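Local coordinates for trehalose-6-phosphate phosphatase (Candida albicans, PDB 5DXI), which is a phosphatase-domain protein of the HAD superfamily that holds a magnesium ion, a beryllium trifluoride ion and a bound glycan, at residues E174-K179 / E183-F188; A88-F93 / D234-D239; Y17-R22 / T258-S263. All coordinates share one frame; numbering follows the deposited sequence.

Contact 1: E174-K179 / E183-F188. With GLC (alpha-D-glucopyranose), chain C; GLC (alpha-D-glucopyranose), chain B.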
loop_
_atom_site.group_PDB
_atom_site.type_symbol
_atom_site.label_atom_id
_atom_site.label_comp_id
_atom_site.label_asym_id
_atom_site.label_seq_id
_atom_site.Cartn_x
_atom_site.Cartn_y
_atom_site.Cartn_z
ATOM N N GLU A 174 3.308 13.415 -8.517
ATOM C CA GLU A 174 3.872 13.310 -7.187
ATOM C C GLU A 174 5.251 12.679 -7.286
ATOM O O GLU A 174 5.412 11.676 -7.969
ATOM C CB GLU A 174 2.986 12.467 -6.282
ATOM C CG GLU A 174 3.444 12.474 -4.830
ATOM C CD GLU A 174 3.258 13.836 -4.182
ATOM O OE1 GLU A 174 2.290 14.538 -4.553
ATOM O OE2 GLU A 174 4.084 14.204 -3.317
ATOM N N VAL A 175 6.239 13.270 -6.622
ATOM C CA VAL A 175 7.585 12.684 -6.585
ATOM C C VAL A 175 7.808 12.025 -5.225
ATOM O O VAL A 175 8.000 12.713 -4.217
ATOM C CB VAL A 175 8.701 13.740 -6.850
ATOM C CG1 VAL A 175 10.075 13.089 -6.803
ATOM C CG2 VAL A 175 8.496 14.423 -8.200
ATOM N N MET A 176 7.777 10.697 -5.199
ATOM C CA MET A 176 7.777 9.955 -3.944
ATOM C C MET A 176 9.140 9.351 -3.645
ATOM O O MET A 176 9.649 8.577 -4.438
ATOM C CB MET A 176 6.757 8.811 -3.984
ATOM C CG MET A 176 5.307 9.190 -3.786
ATOM S SD MET A 176 4.269 7.712 -3.588
ATOM C CE MET A 176 4.449 6.929 -5.187
ATOM N N ALA A 177 9.728 9.704 -2.508
ATOM C CA ALA A 177 10.919 8.997 -2.054
ATOM C C ALA A 177 10.437 7.701 -1.401
ATOM O O ALA A 177 9.698 7.732 -0.419
ATOM C CB ALA A 177 11.736 9.847 -1.078
ATOM N N GLY A 178 10.877 6.568 -1.925
ATOM C CA GLY A 178 10.529 5.279 -1.353
ATOM C C GLY A 178 11.802 4.620 -0.852
ATOM O O GLY A 178 12.876 5.207 -0.953
ATOM N N LYS A 179 11.685 3.430 -0.278
ATOM C CA LYS A 179 12.863 2.721 0.201
ATOM C C LYS A 179 13.848 2.489 -0.940
ATOM O O LYS A 179 13.588 1.706 -1.852
ATOM C CB LYS A 179 12.449 1.407 0.861
ATOM C CG LYS A 179 11.786 1.616 2.238
ATOM C CD LYS A 179 11.337 0.292 2.830
ATOM C CE LYS A 179 10.768 0.454 4.242
ATOM N NZ LYS A 179 10.243 -0.862 4.714
ATOM N N GLU A 183 9.972 7.403 -7.019
ATOM C CA GLU A 183 8.889 7.013 -7.893
ATOM C C GLU A 183 8.144 8.252 -8.299
ATOM O O GLU A 183 8.016 9.153 -7.525
ATOM C CB GLU A 183 7.949 6.011 -7.206
ATOM C CG GLU A 183 8.595 4.696 -6.780
ATOM C CD GLU A 183 7.711 3.484 -6.970
ATOM O OE1 GLU A 183 6.889 3.476 -7.866
ATOM O OE2 GLU A 183 7.853 2.525 -6.230
ATOM N N VAL A 184 7.677 8.288 -9.530
ATOM C CA VAL A 184 6.871 9.393 -10.033
ATOM C C VAL A 184 5.558 8.885 -10.623
ATOM O O VAL A 184 5.540 7.948 -11.419
ATOM C CB VAL A 184 7.628 10.204 -11.103
ATOM C CG1 VAL A 184 6.751 11.324 -11.634
ATOM C CG2 VAL A 184 8.923 10.778 -10.519
ATOM N N ARG A 185 4.454 9.493 -10.214
ATOM C CA ARG A 185 3.164 9.102 -10.737
ATOM C C ARG A 185 2.205 10.287 -10.609
ATOM O O ARG A 185 2.498 11.221 -9.864
ATOM C CB ARG A 185 2.654 7.864 -9.999
ATOM C CG ARG A 185 2.422 8.106 -8.553
ATOM C CD ARG A 185 1.034 7.678 -8.112
ATOM N NE ARG A 185 0.990 7.697 -6.656
ATOM C CZ ARG A 185 0.887 8.803 -5.933
ATOM N NH1 ARG A 185 0.765 9.984 -6.531
ATOM N NH2 ARG A 185 0.880 8.729 -4.614
ATOM N N PRO A 186 1.074 10.255 -11.353
ATOM C CA PRO A 186 0.093 11.346 -11.309
ATOM C C PRO A 186 -0.336 11.603 -9.889
ATOM O O PRO A 186 -0.458 10.656 -9.108
ATOM C CB PRO A 186 -1.079 10.815 -12.144
ATOM C CG PRO A 186 -0.455 9.831 -13.080
ATOM C CD PRO A 186 0.652 9.184 -12.278
ATOM N N LYS A 187 -0.512 12.872 -9.550
ATOM C CA LYS A 187 -0.789 13.247 -8.184
ATOM C C LYS A 187 -2.195 12.837 -7.766
ATOM O O LYS A 187 -2.443 12.570 -6.588
ATOM C CB LYS A 187 -0.577 14.753 -7.988
ATOM C CG LYS A 187 -0.571 15.169 -6.531
ATOM C CD LYS A 187 0.167 16.490 -6.301
ATOM C CE LYS A 187 -0.679 17.680 -6.680
ATOM N NZ LYS A 187 -1.813 17.844 -5.728
ATOM N N PHE A 188 -3.121 12.782 -8.715
ATOM C CA PHE A 188 -4.517 12.601 -8.337
ATOM C C PHE A 188 -4.990 11.147 -8.404
ATOM O O PHE A 188 -6.177 10.874 -8.235
ATOM C CB PHE A 188 -5.403 13.504 -9.207
ATOM C CG PHE A 188 -5.099 14.965 -9.024
ATOM C CD1 PHE A 188 -5.450 15.615 -7.850
ATOM C CD2 PHE A 188 -4.430 15.680 -10.005
ATOM C CE1 PHE A 188 -5.154 16.958 -7.664
ATOM C CE2 PHE A 188 -4.128 17.019 -9.824
ATOM C CZ PHE A 188 -4.491 17.658 -8.651
HETATM C C1 GLC C . 10.552 -2.186 -3.268
HETATM C C2 GLC C . 11.750 -1.391 -2.794
HETATM C C3 GLC C . 13.007 -1.850 -3.521
HETATM C C4 GLC C . 13.228 -3.343 -3.292
HETATM C C5 GLC C . 11.989 -4.096 -3.771
HETATM C C6 GLC C . 12.067 -5.592 -3.495
HETATM O O2 GLC C . 11.566 0.002 -3.028
HETATM O O3 GLC C . 14.117 -1.085 -3.044
HETATM O O4 GLC C . 14.355 -3.800 -4.044
HETATM O O5 GLC C . 10.824 -3.587 -3.096
HETATM O O6 GLC C . 11.985 -5.801 -2.072
HETATM C C1 GLC B . 9.262 -2.744 -5.174
HETATM C C2 GLC B . 9.136 -2.532 -6.677
HETATM C C3 GLC B . 8.600 -1.122 -6.951
HETATM C C4 GLC B . 7.283 -0.937 -6.219
HETATM C C5 GLC B . 7.504 -1.188 -4.731
HETATM C C6 GLC B . 6.177 -1.128 -3.998
HETATM O O1 GLC B . 10.255 -1.872 -4.637
HETATM O O2 GLC B . 10.416 -2.709 -7.275
HETATM O O3 GLC B . 8.379 -0.949 -8.342
HETATM O O4 GLC B . 6.782 0.404 -6.410
HETATM O O5 GLC B . 8.022 -2.490 -4.512
HETATM O O6 GLC B . 5.357 -2.220 -4.429
#

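Contact 2: A88-F93 / D234-D239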
loop_
_atom_site.group_PDB
_atom_site.type_symbol
_atom_site.label_atom_id
_atom_site.label_comp_id
_atom_site.label_asym_id
_atom_site.label_seq_id
_atom_site.Cartn_x
_atom_site.Cartn_y
_atom_site.Cartn_z
ATOM N N ALA A 88 -2.584 -1.702 -8.588
ATOM C CA ALA A 88 -1.225 -1.629 -9.088
ATOM C C ALA A 88 -0.776 -0.187 -9.288
ATOM O O ALA A 88 -1.609 0.710 -9.460
ATOM C CB ALA A 88 -1.106 -2.438 -10.440
ATOM N N GLU A 89 0.538 0.018 -9.246
ATOM C CA GLU A 89 1.210 1.295 -9.529
ATOM C C GLU A 89 0.708 2.463 -8.674
ATOM O O GLU A 89 0.450 3.556 -9.186
ATOM C CB GLU A 89 1.087 1.652 -11.028
ATOM C CG GLU A 89 1.555 0.527 -11.945
ATOM C CD GLU A 89 1.892 0.939 -13.386
ATOM O OE1 GLU A 89 2.144 2.127 -13.669
ATOM O OE2 GLU A 89 1.946 0.036 -14.236
ATOM N N HIS A 90 0.596 2.216 -7.370
ATOM C CA HIS A 90 0.269 3.235 -6.387
ATOM C C HIS A 90 -1.064 3.904 -6.723
ATOM O O HIS A 90 -1.156 5.117 -6.686
ATOM C CB HIS A 90 1.374 4.303 -6.288
ATOM C CG HIS A 90 2.745 3.748 -6.029
ATOM N ND1 HIS A 90 3.180 3.386 -4.771
ATOM C CD2 HIS A 90 3.781 3.513 -6.868
ATOM C CE1 HIS A 90 4.426 2.945 -4.848
ATOM N NE2 HIS A 90 4.814 3.011 -6.110
ATOM N N GLY A 91 -2.079 3.112 -7.068
ATOM C CA GLY A 91 -3.417 3.648 -7.287
ATOM C C GLY A 91 -3.843 3.868 -8.736
ATOM O O GLY A 91 -4.941 4.367 -8.987
ATOM N N CYS A 92 -2.998 3.491 -9.694
ATOM C CA CYS A 92 -3.350 3.702 -11.096
ATOM C C CYS A 92 -4.323 2.659 -11.631
ATOM O O CYS A 92 -5.114 2.952 -12.538
ATOM C CB CYS A 92 -2.091 3.733 -11.963
ATOM S SG CYS A 92 -1.037 5.169 -11.599
ATOM N N PHE A 93 -4.293 1.454 -11.062
ATOM C CA PHE A 93 -5.115 0.349 -11.578
ATOM C C PHE A 93 -5.822 -0.390 -10.459
ATOM O O PHE A 93 -5.285 -0.493 -9.368
ATOM C CB PHE A 93 -4.266 -0.661 -12.373
ATOM C CG PHE A 93 -3.566 -0.072 -13.563
ATOM C CD1 PHE A 93 -2.323 0.521 -13.431
ATOM C CD2 PHE A 93 -4.155 -0.110 -14.816
ATOM C CE1 PHE A 93 -1.687 1.070 -14.529
ATOM C CE2 PHE A 93 -3.524 0.437 -15.918
ATOM C CZ PHE A 93 -2.290 1.019 -15.781
ATOM N N ASP A 234 5.885 1.978 3.622
ATOM C CA ASP A 234 6.613 3.040 2.932
ATOM C C ASP A 234 5.754 4.282 2.748
ATOM O O ASP A 234 4.601 4.325 3.178
ATOM C CB ASP A 234 7.139 2.542 1.582
ATOM C CG ASP A 234 8.468 3.176 1.200
ATOM O OD1 ASP A 234 8.885 4.155 1.854
ATOM O OD2 ASP A 234 9.095 2.700 0.224
ATOM N N LEU A 235 6.345 5.309 2.154
ATOM C CA LEU A 235 5.700 6.601 2.056
ATOM C C LEU A 235 4.371 6.517 1.309
ATOM O O LEU A 235 3.377 7.108 1.728
ATOM C CB LEU A 235 6.638 7.596 1.372
ATOM C CG LEU A 235 6.042 8.980 1.105
ATOM C CD1 LEU A 235 5.551 9.630 2.392
ATOM C CD2 LEU A 235 7.071 9.867 0.389
ATOM N N THR A 236 4.351 5.757 0.219
ATOM C CA THR A 236 3.118 5.534 -0.518
ATOM C C THR A 236 1.959 5.067 0.373
ATOM O O THR A 236 0.809 5.442 0.144
ATOM C CB THR A 236 3.323 4.516 -1.656
ATOM O OG1 THR A 236 2.116 4.437 -2.407
ATOM C CG2 THR A 236 3.700 3.100 -1.109
ATOM N N ASP A 237 2.266 4.286 1.406
ATOM C CA ASP A 237 1.243 3.716 2.281
ATOM C C ASP A 237 0.682 4.718 3.286
ATOM O O ASP A 237 -0.395 4.516 3.845
ATOM C CB ASP A 237 1.830 2.528 3.001
ATOM C CG ASP A 237 2.443 1.556 2.027
ATOM O OD1 ASP A 237 3.651 1.275 2.133
ATOM O OD2 ASP A 237 1.704 1.120 1.116
ATOM N N GLU A 238 1.428 5.786 3.536
ATOM C CA GLU A 238 0.909 6.886 4.357
ATOM C C GLU A 238 -0.388 7.458 3.753
ATOM O O GLU A 238 -1.241 8.004 4.475
ATOM C CB GLU A 238 1.966 7.979 4.496
ATOM C CG GLU A 238 3.190 7.545 5.332
ATOM C CD GLU A 238 2.823 7.187 6.762
ATOM O OE1 GLU A 238 2.136 8.004 7.441
ATOM O OE2 GLU A 238 3.206 6.081 7.203
ATOM N N ASP A 239 -0.523 7.359 2.431
ATOM C CA ASP A 239 -1.774 7.755 1.771
ATOM C C ASP A 239 -2.939 6.875 2.225
ATOM O O ASP A 239 -4.049 7.359 2.440
ATOM C CB ASP A 239 -1.623 7.700 0.245
ATOM C CG ASP A 239 -0.636 8.730 -0.267
ATOM O OD1 ASP A 239 -0.385 9.707 0.473
ATOM O OD2 ASP A 239 -0.130 8.587 -1.392
#

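Contact 3: Y17-R22 / T258-S263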
loop_
_atom_site.group_PDB
_atom_site.type_symbol
_atom_site.label_atom_id
_atom_site.label_comp_id
_atom_site.label_asym_id
_atom_site.label_seq_id
_atom_site.Cartn_x
_atom_site.Cartn_y
_atom_site.Cartn_z
ATOM N N TYR A 17 -11.877 -8.395 15.238
ATOM C CA TYR A 17 -12.027 -9.275 14.068
ATOM C C TYR A 17 -13.155 -10.274 14.258
ATOM O O TYR A 17 -14.065 -10.349 13.441
ATOM C CB TYR A 17 -10.728 -10.039 13.779
ATOM C CG TYR A 17 -10.841 -11.066 12.647
ATOM C CD1 TYR A 17 -10.718 -10.679 11.322
ATOM C CD2 TYR A 17 -11.038 -12.424 12.911
ATOM C CE1 TYR A 17 -10.799 -11.606 10.284
ATOM C CE2 TYR A 17 -11.126 -13.361 11.874
ATOM C CZ TYR A 17 -11.011 -12.938 10.564
ATOM O OH TYR A 17 -11.102 -13.833 9.521
ATOM N N LYS A 18 -13.115 -11.009 15.361
ATOM C CA LYS A 18 -14.106 -12.046 15.594
ATOM C C LYS A 18 -15.499 -11.474 15.899
ATOM O O LYS A 18 -16.510 -12.138 15.677
ATOM C CB LYS A 18 -13.609 -12.991 16.697
ATOM C CG LYS A 18 -12.315 -13.672 16.253
ATOM C CD LYS A 18 -11.726 -14.648 17.262
ATOM C CE LYS A 18 -11.591 -16.064 16.654
ATOM N NZ LYS A 18 -11.076 -16.101 15.235
ATOM N N GLU A 19 -15.557 -10.237 16.383
ATOM C CA GLU A 19 -16.837 -9.590 16.635
ATOM C C GLU A 19 -17.508 -9.092 15.350
ATOM O O GLU A 19 -18.738 -9.058 15.256
ATOM C CB GLU A 19 -16.666 -8.423 17.613
ATOM C CG GLU A 19 -17.752 -8.345 18.676
ATOM C CD GLU A 19 -17.595 -9.400 19.756
ATOM O OE1 GLU A 19 -16.551 -10.087 19.785
ATOM O OE2 GLU A 19 -18.524 -9.546 20.575
ATOM N N SER A 20 -16.695 -8.691 14.375
ATOM C CA SER A 20 -17.175 -8.011 13.170
ATOM C C SER A 20 -17.771 -8.928 12.088
ATOM O O SER A 20 -17.457 -10.115 12.016
ATOM C CB SER A 20 -16.034 -7.209 12.565
ATOM O OG SER A 20 -14.994 -8.085 12.157
ATOM N N GLN A 21 -18.615 -8.345 11.240
ATOM C CA GLN A 21 -19.315 -9.084 10.187
ATOM C C GLN A 21 -18.791 -8.779 8.783
ATOM O O GLN A 21 -18.824 -9.644 7.907
ATOM C CB GLN A 21 -20.813 -8.783 10.218
ATOM C CG GLN A 21 -21.557 -9.251 11.444
ATOM C CD GLN A 21 -23.043 -8.959 11.333
ATOM O OE1 GLN A 21 -23.704 -9.413 10.396
ATOM N NE2 GLN A 21 -23.577 -8.196 12.285
ATOM N N ARG A 22 -18.324 -7.551 8.564
ATOM C CA ARG A 22 -17.902 -7.119 7.228
ATOM C C ARG A 22 -16.471 -6.599 7.270
ATOM O O ARG A 22 -16.212 -5.425 7.533
ATOM C CB ARG A 22 -18.856 -6.055 6.687
ATOM C CG ARG A 22 -20.277 -6.573 6.509
ATOM C CD ARG A 22 -21.264 -5.453 6.264
ATOM N NE ARG A 22 -21.330 -4.529 7.396
ATOM C CZ ARG A 22 -22.072 -4.727 8.483
ATOM N NH1 ARG A 22 -22.814 -5.822 8.595
ATOM N NH2 ARG A 22 -22.065 -3.834 9.460
ATOM N N THR A 258 -20.693 3.692 17.775
ATOM C CA THR A 258 -19.435 2.949 17.797
ATOM C C THR A 258 -19.698 1.502 18.169
ATOM O O THR A 258 -20.789 1.180 18.647
ATOM C CB THR A 258 -18.423 3.565 18.788
ATOM O OG1 THR A 258 -18.992 3.599 20.106
ATOM C CG2 THR A 258 -18.067 4.976 18.357
ATOM N N ASN A 259 -18.700 0.639 17.974
ATOM C CA ASN A 259 -18.822 -0.769 18.344
ATOM C C ASN A 259 -18.594 -0.959 19.846
ATOM O O ASN A 259 -18.466 0.019 20.578
ATOM C CB ASN A 259 -17.841 -1.646 17.540
ATOM C CG ASN A 259 -16.375 -1.255 17.739
ATOM O OD1 ASN A 259 -15.996 -0.707 18.772
ATOM N ND2 ASN A 259 -15.537 -1.579 16.751
ATOM N N LYS A 260 -18.534 -2.213 20.296
ATOM C CA LYS A 260 -18.318 -2.516 21.714
ATOM C C LYS A 260 -16.958 -2.033 22.226
ATOM O O LYS A 260 -16.717 -2.032 23.429
ATOM C CB LYS A 260 -18.458 -4.023 21.991
ATOM C CG LYS A 260 -17.332 -4.870 21.434
ATOM C CD LYS A 260 -17.481 -6.358 21.773
ATOM C CE LYS A 260 -17.902 -6.573 23.219
ATOM N NZ LYS A 260 -17.724 -7.992 23.639
ATOM N N PHE A 261 -16.048 -1.684 21.321
ATOM C CA PHE A 261 -14.722 -1.209 21.735
ATOM C C PHE A 261 -14.587 0.313 21.638
ATOM O O PHE A 261 -13.484 0.851 21.759
ATOM C CB PHE A 261 -13.616 -1.866 20.892
ATOM C CG PHE A 261 -13.780 -3.351 20.710
ATOM C CD1 PHE A 261 -13.249 -4.236 21.634
ATOM C CD2 PHE A 261 -14.444 -3.860 19.603
ATOM C CE1 PHE A 261 -13.396 -5.600 21.470
ATOM C CE2 PHE A 261 -14.591 -5.220 19.435
ATOM C CZ PHE A 261 -14.064 -6.092 20.367
ATOM N N GLY A 262 -15.705 1.001 21.411
ATOM C CA GLY A 262 -15.713 2.449 21.268
ATOM C C GLY A 262 -15.056 2.953 19.991
ATOM O O GLY A 262 -14.754 4.137 19.864
ATOM N N SER A 263 -14.865 2.069 19.017
ATOM C CA SER A 263 -14.238 2.477 17.764
ATOM C C SER A 263 -15.141 2.180 16.584
ATOM O O SER A 263 -16.320 1.846 16.744
ATOM C CB SER A 263 -12.880 1.779 17.570
ATOM O OG SER A 263 -13.027 0.417 17.196
#

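Contact 1: E174-K179 / E183-F188
Strands 174-178 and 183-186 run antiparallel, their axes 4.8 Å apart at the closest, with the non-hydrogen-bonded pair V175/V184 between the hydrogen-bonded pairs E174/R185 and M176/E183. The ladder is uneven near its E174 end: E174 N reaches R185 O at 2.7 Å, but the return bond from R185 N to E174 O is stretched to 3.3 Å. On the face shared by E174, M176, E183 and R185, the arginine runs beside the E174 side chain and passes M176 at a slant; chi1 of 63° sets its CG between backbone N and carbonyl carbon. Its NH1 lies 3.3 Å from E174 CB and its NH2 3.7 Å from M176 SD. NH1 also donates to P186 O at 2.9 Å from above the carbonyl plane, which helps fix the guanidinium. This hairpin forms one margin of a four-stranded antiparallel sheet, consistent with the cap domain of HAD phosphatases. On its other face V175 CG2 and V184 CG2 meet at 4.3 Å; V184 packs on helix 113-126 and V175 on helix 149-165. E183 OE2 lies a doubtfully short 2.4 Å from O4 of the chain B glucose, while K179 O accepts from O2 and O3 of the chain C glucose.

Contact 2: A88-F93 / D234-D239
H90 ND1 and T236 OG1 share a hydrogen bond of 2.8 Å in which either could be the donor, and this one pair carries the whole contact. It ties a connection in the main sheet of the HAD-type Rossmann-like core, the loop between strands 85-88 and 93-95, to the start of helix 235-253. E89, H90 and G91 all have positive phi, a run of left-handed backbone that turns the loop before C92 and F93 together face A88 in a classic beta bulge; A88 N donates to F93 O at 3.1 Å and F93 N returns to A88 O at 3.2 Å. The side chain of H90 leaves this turn toward the helix and crosses that of T236 at about a right angle. OG1 of T236 stands opposite its own backbone N (chi1 -175°) and meets the imidazole at its edge, near the ring plane. Both nitrogens of the ring are engaged, since NE2 makes weak hydrogen bonds to E183 OE1 and to a glucose O4; the two together should restrict rotation of the ring. The H90 side chain also touches M176 and K191. At the helix start, D237 OD1 takes the amide of D234 at 2.8 Å on its anti lone pair and also that of D233, a ligand of the magnesium ion, while D237 OD2 forms a salt bridge with K191. The T236 side chain lies about 4 Å from the beryllium trifluoride ion, and its CG2 meets the edge of the H90 ring in plane, 3.7 Å from ND1.

Contact 3: Y17-R22 / T258-S263
A first torsion of -137°, away from any staggered position, followed by a bend at chi2 (75°), swings the carboxylate of E19 toward K260, whose CG sits between its backbone N and carbonyl carbon (chi1 71°). The K260 chain, bent at chi3, crosses that of E19 at about a right angle. The lysine belongs to a type I beta turn, N259 to G262, that overlaps an Asx turn at N259, in the loop between helix 235-253 and strand 266-271; E19 ends helix 10-19. A long salt bridge joins E19 OE2 to K260 NZ at 3.5 Å, and the aliphatic part of the lysine takes part as well, its CD lying 3.7 Å from E19 CG. Because both side chains are exposed, solvent probably weakens the attraction. E19 CB also approaches the edge of the F261 ring, 4.2 Å from CE2, near the ring plane. One face of that ring is met by K260 CG, 3.4 Å above the plane and shifted toward the rim, while F261 also packs on L12, N15 and N16 of helix 10-19. The helix end is closed by S20, whose OG donates to Y17 O at 2.8 Å, from the same face of the carbonyl as its own amide N. In the turn, N259 OD1 is gripped twice from opposite faces of its plane, by F261 N at 2.7 Å and by S263 N at 3.0 Å; these two bonds, with a third made by ND2, should limit rotation of the amide. The ND2 of N259 lies at the edge of the F261 ring, in its plane, and donates to S263 OG at 3.2 Å.

Contacts 1 and 2 are buried and adjoin, their centres 8 Å apart, whereas contact 3 lies on the surface, its centre about 35 Å from that of contact 1 and 27 Å from that of contact 2. Contact 1 is a short backbone ladder within the cap-like sheet. Contact 2 is a single side-chain bond between two core elements, one of which, helix 235-253, leads on to the loop of contact 3. The first two meet directly where K179 N probably bonds to D234 OD2, joining hairpin and helix start beside the bound ligands. In contact 3, far from them, a solvent-exposed ion pair and a ring edge replace buried hydrogen bonding.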